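Long-range contacts in photosystem II assembly protein Ycf48 (Thermosynechococcus elongatus, PDB 5OJ5), which probably acts early in photosystem II assembly and in replacing photodamaged D1, and interacts with the C-terminal extension of the D1 precursor: residues 50-55 with 77-82; 57-62 with 101-106; 73-78 with 97-102. One frame throughout, in Å; residues are numbered along the deposited sequence.

Contact 1: residues 50-55 with 77-82; sequences IQLPTT and TLMETR
M79, on the third strand of a β-propeller blade, meets P53 and T54 where the chain passes into that blade from strand 47-51. This N-terminal strand is the outer edge of the blade whose other three strands come from the C-terminal end of the chain, so the contact lies just beyond the ring closure of the propeller.

The thioether does most of the touching. Its chain is extended beyond CG and meets the proline ring tip to tip, M79 SD lying 3.9 Å from P53 CD. The terminal methyl goes further, and M79 CE comes to 3.5 Å from T54 CG2, tighter than usual for two carbons. L52 adds its CB at the looser distance of 4.3 Å from M79 CE.

P53 is the centre of an inverse gamma turn, closed by a weak bond from T54 N to L52 O. The same carbonyl oxygen accepts Q51 NE2 at 3.1 Å, in its plane and on a lone pair.

Beside the methyl, the two threonine hydroxyls are joined indirectly. A water is hydrogen-bonded to T54 OG1 (2.7 Å) and donates to T77 OG1, which in turn donates to V74 O; T54 OG1 is also hydrogen-bonded to A56 N. The contact is thus mostly apolar: the buried, extended M79 packs its methyl and sulfur on the turn, with one water bridging the hydroxyls and no direct hydrogen bond between the segments.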
loop_
_atom_site.group_PDB
_atom_site.type_symbol
_atom_site.label_atom_id
_atom_site.label_comp_id
_atom_site.label_asym_id
_atom_site.label_seq_id
_atom_site.Cartn_x
_atom_site.Cartn_y
_atom_site.Cartn_z
ATOM N N ILE A 50 -13.336 10.535 6.879
ATOM C CA ILE A 50 -12.620 11.565 7.633
ATOM C C ILE A 50 -11.971 12.486 6.614
ATOM O O ILE A 50 -11.371 12.040 5.628
ATOM C CB ILE A 50 -11.543 10.917 8.542
ATOM C CG1 ILE A 50 -12.201 10.086 9.659
ATOM C CG2 ILE A 50 -10.607 12.002 9.137
ATOM C CD1 ILE A 50 -11.249 9.247 10.459
ATOM N N GLN A 51 -12.060 13.783 6.875
ATOM C CA GLN A 51 -11.260 14.750 6.143
ATOM C C GLN A 51 -10.055 15.125 6.993
ATOM O O GLN A 51 -10.206 15.728 8.058
ATOM C CB GLN A 51 -12.096 15.988 5.814
ATOM C CG GLN A 51 -11.256 17.087 5.131
ATOM C CD GLN A 51 -10.799 16.668 3.744
ATOM O OE1 GLN A 51 -11.609 16.241 2.900
ATOM N NE2 GLN A 51 -9.510 16.828 3.479
ATOM N N LEU A 52 -8.861 14.771 6.534
ATOM C CA LEU A 52 -7.661 15.190 7.226
ATOM C C LEU A 52 -7.475 16.695 7.063
ATOM O O LEU A 52 -7.991 17.310 6.121
ATOM C CB LEU A 52 -6.468 14.488 6.607
ATOM C CG LEU A 52 -6.461 12.966 6.836
ATOM C CD1 LEU A 52 -5.360 12.333 5.951
ATOM C CD2 LEU A 52 -6.235 12.630 8.286
ATOM N N PRO A 53 -6.656 17.310 7.922
ATOM C CA PRO A 53 -6.382 18.762 7.819
ATOM C C PRO A 53 -5.308 19.051 6.769
ATOM O O PRO A 53 -4.255 19.638 7.056
ATOM C CB PRO A 53 -5.949 19.104 9.246
ATOM C CG PRO A 53 -5.314 17.867 9.744
ATOM C CD PRO A 53 -6.162 16.746 9.196
ATOM N N THR A 54 -5.597 18.637 5.537
ATOM C CA THR A 54 -4.750 18.822 4.375
ATOM C C THR A 54 -5.593 18.549 3.145
ATOM O O THR A 54 -6.617 17.872 3.233
ATOM C CB THR A 54 -3.535 17.886 4.375
ATOM O OG1 THR A 54 -2.681 18.277 3.296
ATOM C CG2 THR A 54 -3.931 16.408 4.185
ATOM N N THR A 55 -5.128 19.017 1.983
ATOM C CA THR A 55 -5.647 18.525 0.713
ATOM C C THR A 55 -4.584 17.769 -0.063
ATOM O O THR A 55 -4.829 17.395 -1.220
ATOM C CB THR A 55 -6.253 19.639 -0.152
ATOM O OG1 THR A 55 -5.210 20.538 -0.552
ATOM C CG2 THR A 55 -7.335 20.386 0.601
ATOM N N THR A 77 4.126 15.706 3.484
ATOM C CA THR A 77 3.071 15.605 4.495
ATOM C C THR A 77 3.368 14.506 5.494
ATOM O O THR A 77 3.677 13.373 5.115
ATOM C CB THR A 77 1.704 15.371 3.843
ATOM O OG1 THR A 77 1.386 16.543 3.081
ATOM C CG2 THR A 77 0.595 15.131 4.859
ATOM N N LEU A 78 3.203 14.824 6.770
ATOM C CA LEU A 78 3.461 13.923 7.879
ATOM C C LEU A 78 2.414 14.236 8.931
ATOM O O LEU A 78 2.270 15.410 9.323
ATOM C CB LEU A 78 4.845 14.248 8.415
ATOM C CG LEU A 78 5.366 13.418 9.564
ATOM C CD1 LEU A 78 5.455 11.921 9.213
ATOM C CD2 LEU A 78 6.737 13.894 10.045
ATOM N N MET A 79 1.657 13.234 9.407
ATOM C CA MET A 79 0.700 13.471 10.487
ATOM C C MET A 79 0.752 12.342 11.485
ATOM O O MET A 79 1.063 11.187 11.134
ATOM C CB MET A 79 -0.732 13.620 9.995
ATOM C CG MET A 79 -0.900 14.653 8.904
ATOM S SD MET A 79 -2.644 15.064 8.717
ATOM C CE MET A 79 -2.580 16.215 7.376
ATOM N N GLU A 80 0.414 12.662 12.729
ATOM C CA GLU A 80 0.494 11.742 13.849
ATOM C C GLU A 80 -0.888 11.598 14.475
ATOM O O GLU A 80 -1.593 12.589 14.669
ATOM C CB GLU A 80 1.461 12.321 14.899
ATOM C CG GLU A 80 1.707 11.461 16.116
ATOM C CD GLU A 80 2.718 12.062 17.068
ATOM O OE1 GLU A 80 2.959 13.285 17.011
ATOM O OE2 GLU A 80 3.286 11.289 17.887
ATOM N N THR A 81 -1.250 10.367 14.869
ATOM C CA THR A 81 -2.449 10.110 15.670
ATOM C C THR A 81 -2.032 9.468 16.984
ATOM O O THR A 81 -1.070 8.681 17.037
ATOM C CB THR A 81 -3.438 9.182 14.907
ATOM O OG1 THR A 81 -4.639 9.089 15.680
ATOM C CG2 THR A 81 -2.914 7.777 14.670
ATOM N N ARG A 82 -2.827 9.746 18.024
ATOM C CA ARG A 82 -2.708 9.083 19.307
ATOM C C ARG A 82 -3.984 8.384 19.714
ATOM O O ARG A 82 -4.029 7.802 20.812
ATOM C CB ARG A 82 -2.329 10.102 20.389
ATOM C CG ARG A 82 -1.112 10.828 20.108
ATOM C CD ARG A 82 0.017 10.152 20.643
ATOM N NE ARG A 82 1.126 11.103 20.610
ATOM C CZ ARG A 82 2.229 10.926 21.289
ATOM N NH1 ARG A 82 2.313 9.845 22.031
ATOM N NH2 ARG A 82 3.221 11.801 21.202
HETATM O O HOH W 1 -0.136 18.601 4.002
#

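Contact 2: residues 57-62 with 101-106; sequences TILDMS and RFNSVS
With CG anti to its backbone N (chi1 -158°), D60 directs its carboxylate at V105, while L59, its CG beside the backbone N (chi1 -61°), turns its branched end to R101 and F102. D60 OD2 accepts V105 N at 2.9 Å, a nearly straight bond (165° at the hydrogen) made on the anti side and tilted out of the carboxylate plane. The same oxygen accepts a hydrogen bond from a water that also bonds S104 OG, whose further partner is I147 N. D60 OD1 accepts a weak bond from M61 N.

L59 crosses the R101 side chain at about a right angle. Its CD1 lies over the centre of the guanidinium, 3.6 Å from R101 CZ. That methyl also covers a buried carbonyl, at 3.4 Å from F102 O, for which the model holds no hydrogen-bonding partner.

Farther along, V105 CG1 packs 3.6 Å from M61 N. Each strand carries a classic bulge, at L59-D60 facing V72 and at N103-S104 facing V115. Strands 58-62 and 101-106 run nearly parallel, yet belong to separate sheets: they are the first strands of successive blades, side by side round the central pore of a seven-bladed β-propeller.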
loop_
_atom_site.group_PDB
_atom_site.type_symbol
_atom_site.label_atom_id
_atom_site.label_comp_id
_atom_site.label_asym_id
_atom_site.label_seq_id
_atom_site.Cartn_x
_atom_site.Cartn_y
_atom_site.Cartn_z
ATOM N N THR A 57 -2.429 14.524 -1.184
ATOM C CA THR A 57 -2.635 13.080 -1.250
ATOM C C THR A 57 -1.779 12.327 -0.236
ATOM O O THR A 57 -0.570 12.537 -0.156
ATOM C CB THR A 57 -2.258 12.613 -2.650
ATOM O OG1 THR A 57 -3.098 13.289 -3.612
ATOM C CG2 THR A 57 -2.372 11.103 -2.834
ATOM N N ILE A 58 -2.427 11.463 0.531
ATOM C CA ILE A 58 -1.759 10.578 1.471
ATOM C C ILE A 58 -1.353 9.286 0.769
ATOM O O ILE A 58 -2.147 8.702 0.029
ATOM C CB ILE A 58 -2.657 10.330 2.694
ATOM C CG1 ILE A 58 -3.052 11.661 3.366
ATOM C CG2 ILE A 58 -1.972 9.393 3.676
ATOM C CD1 ILE A 58 -1.899 12.634 3.568
ATOM N N LEU A 59 -0.132 8.827 1.037
ATOM C CA LEU A 59 0.433 7.676 0.350
ATOM C C LEU A 59 0.646 6.457 1.215
ATOM O O LEU A 59 0.681 5.342 0.684
ATOM C CB LEU A 59 1.724 8.072 -0.346
ATOM C CG LEU A 59 1.549 9.165 -1.411
ATOM C CD1 LEU A 59 2.924 9.558 -1.951
ATOM C CD2 LEU A 59 0.650 8.654 -2.541
ATOM N N ASP A 60 0.853 6.609 2.519
ATOM C CA ASP A 60 1.129 5.442 3.353
ATOM C C ASP A 60 0.833 5.768 4.805
ATOM O O ASP A 60 0.730 6.940 5.202
ATOM C CB ASP A 60 2.563 4.947 3.151
ATOM C CG ASP A 60 2.749 3.486 3.542
ATOM O OD1 ASP A 60 1.739 2.724 3.668
ATOM O OD2 ASP A 60 3.926 3.107 3.700
ATOM N N MET A 61 0.747 4.715 5.624
ATOM C CA MET A 61 0.405 4.814 7.035
ATOM C C MET A 61 1.015 3.628 7.761
ATOM O O MET A 61 1.012 2.529 7.235
ATOM C CB MET A 61 -1.122 4.877 7.175
ATOM C CG MET A 61 -1.652 4.991 8.596
ATOM S SD MET A 61 -3.443 4.847 8.750
ATOM C CE MET A 61 -4.001 6.239 7.796
ATOM N N SER A 62 1.468 3.851 8.996
ATOM C CA SER A 62 1.992 2.767 9.830
ATOM C C SER A 62 1.783 3.097 11.293
ATOM O O SER A 62 1.867 4.273 11.687
ATOM C CB SER A 62 3.476 2.532 9.512
ATOM O OG SER A 62 3.985 1.398 10.197
ATOM N N ARG A 101 7.963 13.724 -2.074
ATOM C CA ARG A 101 6.853 12.782 -2.054
ATOM C C ARG A 101 7.248 11.698 -1.073
ATOM O O ARG A 101 8.133 10.891 -1.371
ATOM C CB ARG A 101 6.689 12.228 -3.456
ATOM C CG ARG A 101 5.607 11.226 -3.591
ATOM C CD ARG A 101 5.666 10.609 -4.997
ATOM N NE ARG A 101 4.704 9.538 -5.177
ATOM C CZ ARG A 101 3.430 9.698 -5.534
ATOM N NH1 ARG A 101 2.916 10.904 -5.819
ATOM N NH2 ARG A 101 2.660 8.623 -5.654
ATOM N N PHE A 102 6.626 11.674 0.125
ATOM C CA PHE A 102 6.905 10.623 1.093
ATOM C C PHE A 102 6.072 9.416 0.706
ATOM O O PHE A 102 4.849 9.424 0.854
ATOM C CB PHE A 102 6.581 11.072 2.512
ATOM C CG PHE A 102 7.480 12.136 3.096
ATOM C CD1 PHE A 102 8.770 12.375 2.687
ATOM C CD2 PHE A 102 7.006 12.876 4.172
ATOM C CE1 PHE A 102 9.547 13.349 3.316
ATOM C CE2 PHE A 102 7.790 13.791 4.815
ATOM C CZ PHE A 102 9.057 14.046 4.353
ATOM N N ASN A 103 6.741 8.404 0.154
ATOM C CA ASN A 103 6.134 7.256 -0.482
ATOM C C ASN A 103 5.781 6.156 0.516
ATOM O O ASN A 103 4.918 5.327 0.224
ATOM C CB ASN A 103 7.172 6.656 -1.527
ATOM C CG ASN A 103 7.320 7.419 -2.742
ATOM O OD1 ASN A 103 6.378 8.008 -3.252
ATOM N ND2 ASN A 103 8.519 7.366 -3.274
ATOM N N SER A 104 6.494 6.087 1.646
ATOM C CA SER A 104 6.445 4.894 2.478
ATOM C C SER A 104 6.824 5.280 3.889
ATOM O O SER A 104 7.784 6.025 4.091
ATOM C CB SER A 104 7.396 3.861 1.908
ATOM O OG SER A 104 7.511 2.679 2.661
ATOM N N VAL A 105 6.083 4.740 4.869
ATOM C CA VAL A 105 6.415 4.871 6.281
ATOM C C VAL A 105 6.244 3.500 6.909
ATOM O O VAL A 105 5.295 2.770 6.586
ATOM C CB VAL A 105 5.553 5.932 6.996
ATOM C CG1 VAL A 105 4.034 5.653 6.875
ATOM C CG2 VAL A 105 5.957 6.106 8.466
ATOM N N SER A 106 7.161 3.138 7.816
ATOM C CA SER A 106 7.072 1.824 8.455
ATOM C C SER A 106 7.646 1.902 9.845
ATOM O O SER A 106 8.801 2.310 10.014
ATOM C CB SER A 106 7.841 0.810 7.625
ATOM O OG SER A 106 7.816 -0.478 8.207
HETATM O O HOH W 2 5.233 1.148 2.427
#

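Contact 3: residues 73-78 with 97-102; sequences GVNATL and HSDYRF
A76 lies over the F102 ring, where the hairpin turn between the second and third strands of one propeller blade packs on the chain entering the next. The approach is a CH-π contact, A76 CA sitting 3.9 Å from the ring centroid and displaced toward the rim. Its CB adds a contact with F102 CZ, and T77 O comes near the plane of the ring at its edge, 3.5 Å from F102 CD2.

Two backbone bonds hold the segments together. A76 N donates to Y100 O at 2.8 Å; F102 N reaches G73 O at 3.1 Å from well above the plane of that carbonyl. N75 CA makes a close CA-H...O contact with S98 O, and a water links N75 N to D99 O.

Behind this first shell, the turn is shaped by N75 and A76, both with left-handed helical backbone angles, and closed by T77 N bonding to V74 O. Outside the two segments, I114, I120 and L122 of the following blade also pack on F102. On the incoming chain H97 CE1 lies above the centre of the Y100 ring, and D99 N donates to H97 ND1 at 2.9 Å, almost exactly in the imidazole plane.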
loop_
_atom_site.group_PDB
_atom_site.type_symbol
_atom_site.label_atom_id
_atom_site.label_comp_id
_atom_site.label_asym_id
_atom_site.label_seq_id
_atom_site.Cartn_x
_atom_site.Cartn_y
_atom_site.Cartn_z
ATOM N N GLY A 73 2.643 11.600 2.982
ATOM C CA GLY A 73 2.242 11.747 1.593
ATOM C C GLY A 73 2.987 12.826 0.872
ATOM O O GLY A 73 4.142 13.160 1.169
ATOM N N VAL A 74 2.272 13.397 -0.100
ATOM C CA VAL A 74 2.806 14.388 -1.032
ATOM C C VAL A 74 3.119 15.684 -0.291
ATOM O O VAL A 74 2.508 15.989 0.738
ATOM C CB VAL A 74 1.746 14.570 -2.143
ATOM C CG1 VAL A 74 2.056 15.700 -3.087
ATOM C CG2 VAL A 74 1.624 13.269 -2.954
ATOM N N ASN A 75 4.082 16.462 -0.825
ATOM C CA ASN A 75 4.476 17.737 -0.237
ATOM C C ASN A 75 4.948 17.592 1.191
ATOM O O ASN A 75 4.626 18.406 2.061
ATOM C CB ASN A 75 3.379 18.762 -0.392
ATOM C CG ASN A 75 3.078 19.049 -1.844
ATOM O OD1 ASN A 75 1.951 19.372 -2.171
ATOM N ND2 ASN A 75 4.086 18.909 -2.736
ATOM N N ALA A 76 5.724 16.530 1.419
ATOM C CA ALA A 76 6.345 16.285 2.716
ATOM C C ALA A 76 5.308 16.216 3.812
ATOM O O ALA A 76 5.591 16.566 4.954
ATOM C CB ALA A 76 7.474 17.286 3.008
ATOM N N THR A 77 4.126 15.706 3.484
ATOM C CA THR A 77 3.071 15.605 4.495
ATOM C C THR A 77 3.368 14.506 5.494
ATOM O O THR A 77 3.677 13.373 5.115
ATOM C CB THR A 77 1.704 15.371 3.843
ATOM O OG1 THR A 77 1.386 16.543 3.081
ATOM C CG2 THR A 77 0.595 15.131 4.859
ATOM N N LEU A 78 3.203 14.824 6.770
ATOM C CA LEU A 78 3.461 13.923 7.879
ATOM C C LEU A 78 2.414 14.236 8.931
ATOM O O LEU A 78 2.270 15.410 9.323
ATOM C CB LEU A 78 4.845 14.248 8.415
ATOM C CG LEU A 78 5.366 13.418 9.564
ATOM C CD1 LEU A 78 5.455 11.921 9.213
ATOM C CD2 LEU A 78 6.737 13.894 10.045
ATOM N N HIS A 97 13.470 21.521 1.604
ATOM C CA HIS A 97 12.328 21.973 0.821
ATOM C C HIS A 97 11.186 21.049 1.184
ATOM O O HIS A 97 11.380 20.055 1.875
ATOM C CB HIS A 97 12.632 21.971 -0.687
ATOM C CG HIS A 97 12.950 20.614 -1.246
ATOM N ND1 HIS A 97 11.975 19.709 -1.603
ATOM C CD2 HIS A 97 14.136 20.045 -1.578
ATOM C CE1 HIS A 97 12.552 18.618 -2.087
ATOM N NE2 HIS A 97 13.862 18.793 -2.070
ATOM N N SER A 98 9.988 21.355 0.692
ATOM C CA SER A 98 8.823 20.524 0.968
ATOM C C SER A 98 8.279 19.826 -0.261
ATOM O O SER A 98 7.148 19.346 -0.225
ATOM C CB SER A 98 7.699 21.324 1.594
ATOM O OG SER A 98 7.282 22.340 0.701
ATOM N N ASP A 99 9.045 19.739 -1.337
ATOM C CA ASP A 99 8.554 19.063 -2.531
ATOM C C ASP A 99 8.644 17.534 -2.467
ATOM O O ASP A 99 8.111 16.825 -3.342
ATOM C CB ASP A 99 9.207 19.669 -3.774
ATOM C CG ASP A 99 8.798 21.093 -3.979
ATOM O OD1 ASP A 99 7.590 21.381 -3.844
ATOM O OD2 ASP A 99 9.671 21.936 -4.238
ATOM N N TYR A 100 9.160 16.971 -1.394
ATOM C CA TYR A 100 9.324 15.526 -1.285
ATOM C C TYR A 100 7.992 14.796 -1.318
ATOM O O TYR A 100 7.015 15.195 -0.682
ATOM C CB TYR A 100 10.018 15.193 0.026
ATOM C CG TYR A 100 11.426 15.744 0.129
ATOM C CD1 TYR A 100 12.454 15.092 -0.527
ATOM C CD2 TYR A 100 11.727 16.856 0.909
ATOM C CE1 TYR A 100 13.791 15.541 -0.422
ATOM C CE2 TYR A 100 13.048 17.299 1.021
ATOM C CZ TYR A 100 14.077 16.633 0.353
ATOM O OH TYR A 100 15.384 17.033 0.405
ATOM N N ARG A 101 7.963 13.724 -2.074
ATOM C CA ARG A 101 6.853 12.782 -2.054
ATOM C C ARG A 101 7.248 11.698 -1.073
ATOM O O ARG A 101 8.133 10.891 -1.371
ATOM C CB ARG A 101 6.689 12.228 -3.456
ATOM C CG ARG A 101 5.607 11.226 -3.591
ATOM C CD ARG A 101 5.666 10.609 -4.997
ATOM N NE ARG A 101 4.704 9.538 -5.177
ATOM C CZ ARG A 101 3.430 9.698 -5.534
ATOM N NH1 ARG A 101 2.916 10.904 -5.819
ATOM N NH2 ARG A 101 2.660 8.623 -5.654
ATOM N N PHE A 102 6.626 11.674 0.125
ATOM C CA PHE A 102 6.905 10.623 1.093
ATOM C C PHE A 102 6.072 9.416 0.706
ATOM O O PHE A 102 4.849 9.424 0.854
ATOM C CB PHE A 102 6.581 11.072 2.512
ATOM C CG PHE A 102 7.480 12.136 3.096
ATOM C CD1 PHE A 102 8.770 12.375 2.687
ATOM C CD2 PHE A 102 7.006 12.876 4.172
ATOM C CE1 PHE A 102 9.547 13.349 3.316
ATOM C CE2 PHE A 102 7.790 13.791 4.815
ATOM C CZ PHE A 102 9.057 14.046 4.353
HETATM O O HOH W 3 5.425 15.931 -3.392
#

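The three contacts trace one blade of the propeller through its neighbours. Contact 1 joins it to the linker from the closing blade, whereas contacts 2 and 3 join it to the blade that follows. The centre of contact 2 is about 9 Å from the centre of the chain, those of contacts 1 and 3 about 18 Å. Contacts 2 and 3 share R101 and F102, and T57 O to V74 N (3.0 Å), a probable hydrogen bond, ties their first segments together. T77 belongs to both contacts 1 and 3, its methyl CG2 meeting I58 CD1 of contact 2 at 3.8 Å. The arginine-rich patch at 202-226 is contributed by a different part of the sequence.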